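Anaphase-promoting complex subunit cut9 (Schizosaccharomyces pombe, PDB 2XPI) forms part of the anaphase-promoting complex, a ubiquitin ligase that controls mitosis and G1, and uses its tetratricopeptide repeats to dimerise and to bind hcn1. Local coordinates at residues A[169-179]-A[199-210]; A[45-53]-A[191-199]. All coordinates share one frame; numbering follows the deposited sequence.

Contact 1: residues A[169-179]-A[199-210]; sequences ALNLLGETNPF and EASMCYLRGQVY
Asn177 and Glu199 both carry CG anti to the backbone N (chi1 -176° and -179°), and the extended chain of Glu199 brings its carboxylate to the amide. ND2 of Asn177 bonds OE2 of Glu199 almost straight at 3.1 Å, on the oxygen's anti lone pair and close to the amide plane, though the two flat groups are turned well out of line. Both ends have further partners: ND2 also reaches Glu225, and OE1 of Glu199 is held by Gln47. Arg206 bends at chi3, which lays its guanidinium beneath the backbone leaving the helix. Thr176 C lies over the centre of one face and Asn177 N nearer the rim, while Met202 O covers the rim of the opposite face. NH1 of Arg206 lies 3.4 Å from CB of Leu173, the two side chains sliding past each other. The contact joins the last helix of TPR 3 to the first of TPR 4; helices 169-173 and 199-210 run nearly antiparallel (152°), their axes 10.3 Å apart at closest, as successive tetratricopeptide repeats stack. Gly174, with positive phi, takes the chain out of helix 166-173. On one side of Arg206, CG1 of Val209 meets CD2 of Leu170 at 3.6 Å; on the other, CB of Leu205 packs on CD2 of Leu173 at 3.8 Å. Arg206 and Asn177 also bind a gold(I) cyanide ion; an alanine in place of the arginine would probably deprive that anion of a positively charged partner and open a gap under the 174-177 backbone. Tyr210 OH donates to Glu175 O at 2.8 Å, on a lone pair in the carbonyl plane, and Arg218 reaches both this hydroxyl and the Glu175 carboxylate. At the Glu199 end, CE of Met202 meets the edge of the Phe179 ring at CE2, 3.5 Å away.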
loop_
_atom_site.group_PDB
_atom_site.type_symbol
_atom_site.label_atom_id
_atom_site.label_comp_id
_atom_site.label_asym_id
_atom_site.label_seq_id
_atom_site.Cartn_x
_atom_site.Cartn_y
_atom_site.Cartn_z
ATOM N N ALA A 169 14.137 -5.672 15.392
ATOM C CA ALA A 169 14.486 -6.655 14.369
ATOM C C ALA A 169 15.811 -7.362 14.662
ATOM O O ALA A 169 15.950 -8.568 14.422
ATOM C CB ALA A 169 14.529 -6.003 13.017
ATOM N N LEU A 170 16.786 -6.623 15.181
ATOM C CA LEU A 170 18.082 -7.212 15.488
ATOM C C LEU A 170 18.035 -8.117 16.718
ATOM O O LEU A 170 18.706 -9.146 16.745
ATOM C CB LEU A 170 19.141 -6.131 15.659
ATOM C CG LEU A 170 20.274 -6.108 14.636
ATOM C CD1 LEU A 170 19.873 -6.771 13.321
ATOM C CD2 LEU A 170 20.742 -4.681 14.414
ATOM N N ASN A 171 17.256 -7.735 17.733
ATOM C CA ASN A 171 16.973 -8.635 18.860
ATOM C C ASN A 171 16.440 -9.996 18.384
ATOM O O ASN A 171 16.862 -11.040 18.878
ATOM C CB ASN A 171 15.963 -8.013 19.840
ATOM C CG ASN A 171 16.555 -6.865 20.664
ATOM O OD1 ASN A 171 17.762 -6.821 20.931
ATOM N ND2 ASN A 171 15.696 -5.929 21.074
ATOM N N LEU A 172 15.511 -9.970 17.425
ATOM C CA LEU A 172 14.900 -11.183 16.891
ATOM C C LEU A 172 15.810 -11.991 15.966
ATOM O O LEU A 172 15.800 -13.221 16.012
ATOM C CB LEU A 172 13.599 -10.854 16.159
ATOM C CG LEU A 172 12.319 -10.952 16.982
ATOM C CD1 LEU A 172 11.117 -11.055 16.065
ATOM C CD2 LEU A 172 12.398 -12.166 17.913
ATOM N N LEU A 173 16.578 -11.304 15.120
ATOM C CA LEU A 173 17.451 -11.965 14.148
ATOM C C LEU A 173 18.825 -12.326 14.704
ATOM O O LEU A 173 19.401 -13.338 14.317
ATOM C CB LEU A 173 17.657 -11.064 12.931
ATOM C CG LEU A 173 16.747 -11.139 11.701
ATOM C CD1 LEU A 173 15.512 -11.966 11.979
ATOM C CD2 LEU A 173 16.381 -9.724 11.217
ATOM N N GLY A 174 19.354 -11.489 15.598
ATOM C CA GLY A 174 20.739 -11.582 16.022
ATOM C C GLY A 174 21.585 -10.698 15.125
ATOM O O GLY A 174 21.227 -10.475 13.970
ATOM N N GLU A 175 22.699 -10.190 15.651
ATOM C CA GLU A 175 23.554 -9.251 14.914
ATOM C C GLU A 175 24.377 -9.961 13.848
ATOM O O GLU A 175 24.917 -9.338 12.931
ATOM C CB GLU A 175 24.478 -8.503 15.874
ATOM C CG GLU A 175 23.750 -7.793 17.010
ATOM C CD GLU A 175 24.459 -6.520 17.457
ATOM O OE1 GLU A 175 24.510 -6.263 18.684
ATOM O OE2 GLU A 175 24.968 -5.777 16.581
ATOM N N THR A 176 24.468 -11.278 13.990
ATOM C CA THR A 176 25.065 -12.135 12.983
ATOM C C THR A 176 24.296 -13.460 12.943
ATOM O O THR A 176 23.547 -13.788 13.866
ATOM C CB THR A 176 26.526 -12.410 13.303
ATOM O OG1 THR A 176 26.602 -13.227 14.474
ATOM C CG2 THR A 176 27.278 -11.097 13.541
ATOM N N ASN A 177 24.484 -14.212 11.866
ATOM C CA ASN A 177 23.813 -15.492 11.670
ATOM C C ASN A 177 23.941 -16.452 12.858
ATOM O O ASN A 177 25.020 -16.995 13.096
ATOM C CB ASN A 177 24.381 -16.160 10.416
ATOM C CG ASN A 177 23.686 -17.462 10.075
ATOM O OD1 ASN A 177 22.628 -17.766 10.616
ATOM N ND2 ASN A 177 24.275 -18.236 9.166
ATOM N N PRO A 178 22.834 -16.687 13.588
ATOM C CA PRO A 178 22.811 -17.637 14.714
ATOM C C PRO A 178 23.074 -19.082 14.292
ATOM O O PRO A 178 23.694 -19.822 15.056
ATOM C CB PRO A 178 21.382 -17.520 15.255
ATOM C CG PRO A 178 20.882 -16.232 14.752
ATOM C CD PRO A 178 21.527 -16.037 13.411
ATOM N N PHE A 179 22.602 -19.476 13.109
ATOM C CA PHE A 179 22.806 -20.837 12.616
ATOM C C PHE A 179 24.176 -21.004 11.963
ATOM O O PHE A 179 24.325 -21.761 11.005
ATOM C CB PHE A 179 21.696 -21.235 11.639
ATOM C CG PHE A 179 20.313 -20.846 12.097
ATOM C CD1 PHE A 179 19.647 -21.593 13.058
ATOM C CD2 PHE A 179 19.676 -19.734 11.557
ATOM C CE1 PHE A 179 18.375 -21.232 13.481
ATOM C CE2 PHE A 179 18.406 -19.365 11.974
ATOM C CZ PHE A 179 17.752 -20.114 12.939
ATOM N N GLU A 199 16.818 -19.759 6.770
ATOM C CA GLU A 199 18.108 -19.258 7.226
ATOM C C GLU A 199 18.630 -18.164 6.278
ATOM O O GLU A 199 19.156 -17.141 6.722
ATOM C CB GLU A 199 19.135 -20.386 7.331
ATOM C CG GLU A 199 20.500 -19.902 7.824
ATOM C CD GLU A 199 21.544 -21.004 7.879
ATOM O OE1 GLU A 199 21.191 -22.185 7.641
ATOM O OE2 GLU A 199 22.722 -20.684 8.158
ATOM N N ALA A 200 18.486 -18.374 4.970
ATOM C CA ALA A 200 18.937 -17.380 4.018
ATOM C C ALA A 200 18.147 -16.103 4.204
ATOM O O ALA A 200 18.718 -15.020 4.388
ATOM C CB ALA A 200 18.780 -17.879 2.640
ATOM N N SER A 201 16.826 -16.240 4.187
ATOM C CA SER A 201 15.913 -15.106 4.248
ATOM C C SER A 201 16.136 -14.219 5.460
ATOM O O SER A 201 15.960 -13.002 5.393
ATOM C CB SER A 201 14.462 -15.595 4.214
ATOM O OG SER A 201 14.201 -16.285 2.995
ATOM N N MET A 202 16.521 -14.814 6.577
ATOM C CA MET A 202 16.774 -14.011 7.764
ATOM C C MET A 202 18.117 -13.232 7.703
ATOM O O MET A 202 18.238 -12.151 8.287
ATOM C CB MET A 202 16.644 -14.867 9.032
ATOM C CG MET A 202 15.229 -15.374 9.269
ATOM S SD MET A 202 14.982 -16.074 10.915
ATOM C CE MET A 202 15.592 -17.739 10.728
ATOM N N CYS A 203 19.112 -13.769 6.992
ATOM C CA CYS A 203 20.364 -13.029 6.765
ATOM C C CYS A 203 20.089 -11.870 5.830
ATOM O O CYS A 203 20.722 -10.826 5.940
ATOM C CB CYS A 203 21.448 -13.902 6.129
ATOM S SG CYS A 203 22.232 -15.130 7.199
ATOM N N TYR A 204 19.158 -12.070 4.897
ATOM C CA TYR A 204 18.787 -11.009 3.985
ATOM C C TYR A 204 18.155 -9.918 4.808
ATOM O O TYR A 204 18.402 -8.726 4.591
ATOM C CB TYR A 204 17.794 -11.500 2.931
ATOM C CG TYR A 204 17.074 -10.366 2.234
ATOM C CD1 TYR A 204 17.716 -9.593 1.286
ATOM C CD2 TYR A 204 15.754 -10.056 2.547
ATOM C CE1 TYR A 204 17.067 -8.553 0.662
ATOM C CE2 TYR A 204 15.096 -9.016 1.926
ATOM C CZ TYR A 204 15.754 -8.269 0.986
ATOM O OH TYR A 204 15.099 -7.222 0.361
ATOM N N LEU A 205 17.337 -10.334 5.766
ATOM C CA LEU A 205 16.595 -9.392 6.580
ATOM C C LEU A 205 17.601 -8.629 7.413
ATOM O O LEU A 205 17.546 -7.401 7.518
ATOM C CB LEU A 205 15.613 -10.131 7.472
ATOM C CG LEU A 205 14.155 -9.667 7.480
ATOM C CD1 LEU A 205 13.672 -9.202 6.113
ATOM C CD2 LEU A 205 13.296 -10.802 8.014
ATOM N N ARG A 206 18.546 -9.364 7.982
ATOM C CA ARG A 206 19.625 -8.746 8.742
ATOM C C ARG A 206 20.419 -7.774 7.877
ATOM O O ARG A 206 20.880 -6.745 8.359
ATOM C CB ARG A 206 20.545 -9.797 9.338
ATOM C CG ARG A 206 20.706 -9.625 10.819
ATOM C CD ARG A 206 21.972 -10.257 11.290
ATOM N NE ARG A 206 22.159 -11.480 10.552
ATOM C CZ ARG A 206 21.401 -12.556 10.703
ATOM N NH1 ARG A 206 20.413 -12.571 11.590
ATOM N NH2 ARG A 206 21.646 -13.625 9.967
ATOM N N GLY A 207 20.575 -8.105 6.601
ATOM C CA GLY A 207 21.219 -7.211 5.664
ATOM C C GLY A 207 20.437 -5.915 5.531
ATOM O O GLY A 207 21.024 -4.836 5.537
ATOM N N GLN A 208 19.110 -6.020 5.417
ATOM C CA GLN A 208 18.246 -4.844 5.264
ATOM C C GLN A 208 18.345 -3.890 6.446
ATOM O O GLN A 208 18.279 -2.669 6.285
ATOM C CB GLN A 208 16.801 -5.282 5.129
ATOM C CG GLN A 208 16.464 -5.889 3.798
ATOM C CD GLN A 208 16.300 -4.841 2.733
ATOM O OE1 GLN A 208 17.220 -4.089 2.442
ATOM N NE2 GLN A 208 15.112 -4.776 2.151
ATOM N N VAL A 209 18.470 -4.459 7.642
ATOM C CA VAL A 209 18.606 -3.674 8.862
ATOM C C VAL A 209 19.923 -2.900 8.814
ATOM O O VAL A 209 19.951 -1.671 8.945
ATOM C CB VAL A 209 18.581 -4.580 10.131
ATOM C CG1 VAL A 209 19.088 -3.817 11.344
ATOM C CG2 VAL A 209 17.189 -5.122 10.384
ATOM N N TYR A 210 21.020 -3.628 8.620
ATOM C CA TYR A 210 22.343 -3.017 8.591
ATOM C C TYR A 210 22.466 -1.908 7.554
ATOM O O TYR A 210 23.185 -0.942 7.765
ATOM C CB TYR A 210 23.418 -4.075 8.393
ATOM C CG TYR A 210 23.765 -4.760 9.684
ATOM C CD1 TYR A 210 23.918 -4.024 10.851
ATOM C CD2 TYR A 210 23.954 -6.129 9.745
ATOM C CE1 TYR A 210 24.237 -4.628 12.031
ATOM C CE2 TYR A 210 24.279 -6.742 10.934
ATOM C CZ TYR A 210 24.412 -5.983 12.069
ATOM O OH TYR A 210 24.733 -6.582 13.257
#

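Contact 2: residues A[45-53]-A[191-199]; sequences NSQLSTLTI and MQDGGIKLE
Leu48 and Leu198, like Ser46 and Glu199, are joined by the backbone: Leu198 N bonds Leu48 O at 2.9 Å, and Glu199 N bonds Ser46 O at 2.8 Å. These two bonds give amides of the first turn of helix 198-212, just after the N-cap position at Lys197, acceptors from the type I beta turn of residues 45-48. The carboxylate of Asp193 forms the second group of bonds. OD2 of Asp193 takes Ser49 N on its syn side, 2.8 Å away and nearly straight, and Thr52 OG1 on its anti lone pair at 3.0 Å. OD1 of Asp193 accepts Ser49 OG on the syn side at 2.8 Å and, almost along its own C-O bond, Gly195 N, which closes an Asx turn. Four donors therefore grip the two oxygens and should fix the carboxylate's rotation; such a setting would probably favour the charged form. Ser49 OG sits between its backbone N and carbonyl carbon (chi1 65°), which turns it to Asp193. Further along, the bent side chain of Gln47 lies beside that of Glu199 and points the same way, NE2 of Gln47 donating to OE1 of Glu199 at 2.8 Å with the amide and carboxylate planes 65° apart. The extended chain of Lys197 passes Gln47 at a slant, its NZ donating to OE1 of Gln47 at 3.3 Å. Van der Waals contact adds to this: CD1 of Leu51 rests on the backbone of Gly194 and Gly195, and CG of Leu198 lies against the carbonyl oxygen of Leu48. Around the contact, Leu198 and Ser46 touch helix 150-162, Thr50 and Ile53 touch helix 117-129, and the second subunit supplies Asp93 to Thr50 and Gln97 to Ile196 O, placing this loop pair at the homodimer interface that TPR repeats 1-7 form.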
loop_
_atom_site.group_PDB
_atom_site.type_symbol
_atom_site.label_atom_id
_atom_site.label_comp_id
_atom_site.label_asym_id
_atom_site.label_seq_id
_atom_site.Cartn_x
_atom_site.Cartn_y
_atom_site.Cartn_z
ATOM N N ASN A 45 15.037 -27.123 10.279
ATOM C CA ASN A 45 14.075 -26.138 10.781
ATOM C C ASN A 45 14.163 -24.803 10.022
ATOM O O ASN A 45 13.265 -24.446 9.237
ATOM C CB ASN A 45 14.268 -25.904 12.287
ATOM C CG ASN A 45 12.982 -25.428 12.986
ATOM O OD1 ASN A 45 11.967 -25.127 12.338
ATOM N ND2 ASN A 45 13.022 -25.368 14.319
ATOM N N SER A 46 15.245 -24.065 10.266
ATOM C CA SER A 46 15.520 -22.869 9.493
ATOM C C SER A 46 16.115 -23.291 8.154
ATOM O O SER A 46 16.420 -22.464 7.303
ATOM C CB SER A 46 16.479 -21.949 10.240
ATOM O OG SER A 46 17.791 -22.485 10.230
ATOM N N GLN A 47 16.283 -24.596 7.983
ATOM C CA GLN A 47 16.773 -25.154 6.734
ATOM C C GLN A 47 15.633 -25.313 5.749
ATOM O O GLN A 47 15.855 -25.638 4.591
ATOM C CB GLN A 47 17.417 -26.524 6.970
ATOM C CG GLN A 47 18.583 -26.510 7.924
ATOM C CD GLN A 47 19.552 -25.397 7.602
ATOM O OE1 GLN A 47 20.248 -25.436 6.588
ATOM N NE2 GLN A 47 19.585 -24.381 8.457
ATOM N N LEU A 48 14.404 -25.105 6.201
ATOM C CA LEU A 48 13.280 -25.223 5.289
ATOM C C LEU A 48 12.648 -23.854 4.984
ATOM O O LEU A 48 13.062 -22.823 5.527
ATOM C CB LEU A 48 12.242 -26.218 5.832
ATOM C CG LEU A 48 12.684 -27.677 6.096
ATOM C CD1 LEU A 48 11.574 -28.481 6.773
ATOM C CD2 LEU A 48 13.159 -28.383 4.821
ATOM N N SER A 49 11.651 -23.852 4.101
ATOM C CA SER A 49 10.952 -22.625 3.716
ATOM C C SER A 49 9.469 -22.745 4.036
ATOM O O SER A 49 9.056 -23.642 4.752
ATOM C CB SER A 49 11.128 -22.360 2.219
ATOM O OG SER A 49 10.499 -23.371 1.448
ATOM N N THR A 50 8.657 -21.849 3.501
ATOM C CA THR A 50 7.237 -21.926 3.787
ATOM C C THR A 50 6.570 -23.103 3.077
ATOM O O THR A 50 5.564 -23.604 3.538
ATOM C CB THR A 50 6.515 -20.620 3.461
ATOM O OG1 THR A 50 6.704 -20.300 2.075
ATOM C CG2 THR A 50 7.084 -19.514 4.317
ATOM N N LEU A 51 7.140 -23.553 1.969
ATOM C CA LEU A 51 6.602 -24.711 1.282
ATOM C C LEU A 51 6.275 -25.832 2.259
ATOM O O LEU A 51 5.259 -26.502 2.109
ATOM C CB LEU A 51 7.570 -25.195 0.200
ATOM C CG LEU A 51 7.819 -24.175 -0.915
ATOM C CD1 LEU A 51 8.623 -24.796 -2.055
ATOM C CD2 LEU A 51 6.483 -23.625 -1.419
ATOM N N THR A 52 7.125 -26.024 3.264
ATOM C CA THR A 52 6.910 -27.050 4.293
ATOM C C THR A 52 5.635 -26.839 5.144
ATOM O O THR A 52 5.037 -27.799 5.614
ATOM C CB THR A 52 8.143 -27.175 5.215
ATOM O OG1 THR A 52 9.144 -27.964 4.570
ATOM C CG2 THR A 52 7.780 -27.858 6.518
ATOM N N ILE A 53 5.233 -25.583 5.321
ATOM C CA ILE A 53 4.040 -25.205 6.074
ATOM C C ILE A 53 2.816 -25.014 5.185
ATOM O O ILE A 53 1.769 -24.612 5.660
ATOM C CB ILE A 53 4.186 -23.804 6.709
ATOM C CG1 ILE A 53 5.480 -23.625 7.469
ATOM C CG2 ILE A 53 3.049 -23.521 7.676
ATOM C CD1 ILE A 53 5.561 -22.215 8.008
ATOM N N MET A 191 16.309 -31.029 5.208
ATOM C CA MET A 191 17.317 -30.783 4.171
ATOM C C MET A 191 16.920 -29.701 3.141
ATOM O O MET A 191 17.460 -28.590 3.185
ATOM C CB MET A 191 17.731 -32.096 3.476
ATOM C CG MET A 191 16.616 -32.839 2.725
ATOM S SD MET A 191 15.340 -33.526 3.796
ATOM C CE MET A 191 16.326 -34.521 4.910
ATOM N N GLN A 192 15.992 -30.027 2.231
ATOM C CA GLN A 192 15.532 -29.095 1.181
ATOM C C GLN A 192 14.101 -29.382 0.675
ATOM O O GLN A 192 13.794 -30.503 0.285
ATOM C CB GLN A 192 16.501 -29.101 -0.016
ATOM C CG GLN A 192 17.748 -28.222 0.141
ATOM C CD GLN A 192 18.650 -28.241 -1.089
ATOM O OE1 GLN A 192 18.198 -28.471 -2.216
ATOM N NE2 GLN A 192 19.937 -27.997 -0.872
ATOM N N ASP A 193 13.249 -28.357 0.651
ATOM C CA ASP A 193 11.852 -28.510 0.233
ATOM C C ASP A 193 11.452 -27.811 -1.082
ATOM O O ASP A 193 10.330 -27.986 -1.557
ATOM C CB ASP A 193 10.915 -28.035 1.347
ATOM C CG ASP A 193 11.044 -26.549 1.620
ATOM O OD1 ASP A 193 11.547 -25.817 0.734
ATOM O OD2 ASP A 193 10.647 -26.113 2.722
ATOM N N GLY A 194 12.346 -27.009 -1.656
ATOM C CA GLY A 194 12.080 -26.385 -2.937
ATOM C C GLY A 194 12.061 -24.867 -2.861
ATOM O O GLY A 194 12.175 -24.194 -3.887
ATOM N N GLY A 195 11.894 -24.334 -1.649
ATOM C CA GLY A 195 11.889 -22.896 -1.422
ATOM C C GLY A 195 13.209 -22.387 -0.884
ATOM O O GLY A 195 14.151 -23.171 -0.734
ATOM N N ILE A 196 13.285 -21.077 -0.631
ATOM C CA ILE A 196 14.470 -20.426 -0.043
ATOM C C ILE A 196 14.621 -20.831 1.419
ATOM O O ILE A 196 13.663 -20.731 2.177
ATOM C CB ILE A 196 14.341 -18.885 -0.002
ATOM C CG1 ILE A 196 13.670 -18.302 -1.259
ATOM C CG2 ILE A 196 15.686 -18.236 0.345
ATOM C CD1 ILE A 196 14.220 -18.782 -2.497
ATOM N N LYS A 197 15.807 -21.260 1.840
ATOM C CA LYS A 197 15.972 -21.670 3.237
ATOM C C LYS A 197 15.703 -20.477 4.108
ATOM O O LYS A 197 16.256 -19.425 3.878
ATOM C CB LYS A 197 17.380 -22.178 3.504
ATOM C CG LYS A 197 17.746 -23.424 2.735
ATOM C CD LYS A 197 18.963 -24.062 3.340
ATOM C CE LYS A 197 19.306 -25.345 2.612
ATOM N NZ LYS A 197 20.280 -26.170 3.390
ATOM N N LEU A 198 14.839 -20.624 5.102
ATOM C CA LEU A 198 14.525 -19.498 5.966
ATOM C C LEU A 198 15.799 -18.923 6.606
ATOM O O LEU A 198 15.869 -17.728 6.930
ATOM C CB LEU A 198 13.471 -19.884 7.006
ATOM C CG LEU A 198 12.029 -19.920 6.488
ATOM C CD1 LEU A 198 11.072 -20.515 7.518
ATOM C CD2 LEU A 198 11.566 -18.524 6.070
ATOM N N GLU A 199 16.818 -19.759 6.770
ATOM C CA GLU A 199 18.108 -19.258 7.226
ATOM C C GLU A 199 18.630 -18.164 6.278
ATOM O O GLU A 199 19.156 -17.141 6.722
ATOM C CB GLU A 199 19.135 -20.386 7.331
ATOM C CG GLU A 199 20.500 -19.902 7.824
ATOM C CD GLU A 199 21.544 -21.004 7.879
ATOM O OE1 GLU A 199 21.191 -22.185 7.641
ATOM O OE2 GLU A 199 22.722 -20.684 8.158
#

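The modelled chain begins with 45-53, runs through the helices up to 166-173, and reaches 169-179 before 191-199 returns to the starting loop. Contact 2 thus closes a loop of 137 residues and contact 1 a short one of 19, much of it unmodelled. Their segments alternate along the chain, so the two loops cross, neither enclosing the other. Helix 198-212 is common to both: its beginning is tied to the N-terminal segment, its further turns to the end of helix 166-173 and the loop after it. Glu199 belongs to both contacts, and Phe179 of contact 1 packs on Ser46 of contact 2, joining the N-terminal loop to the TPR 3-TPR 4 junction.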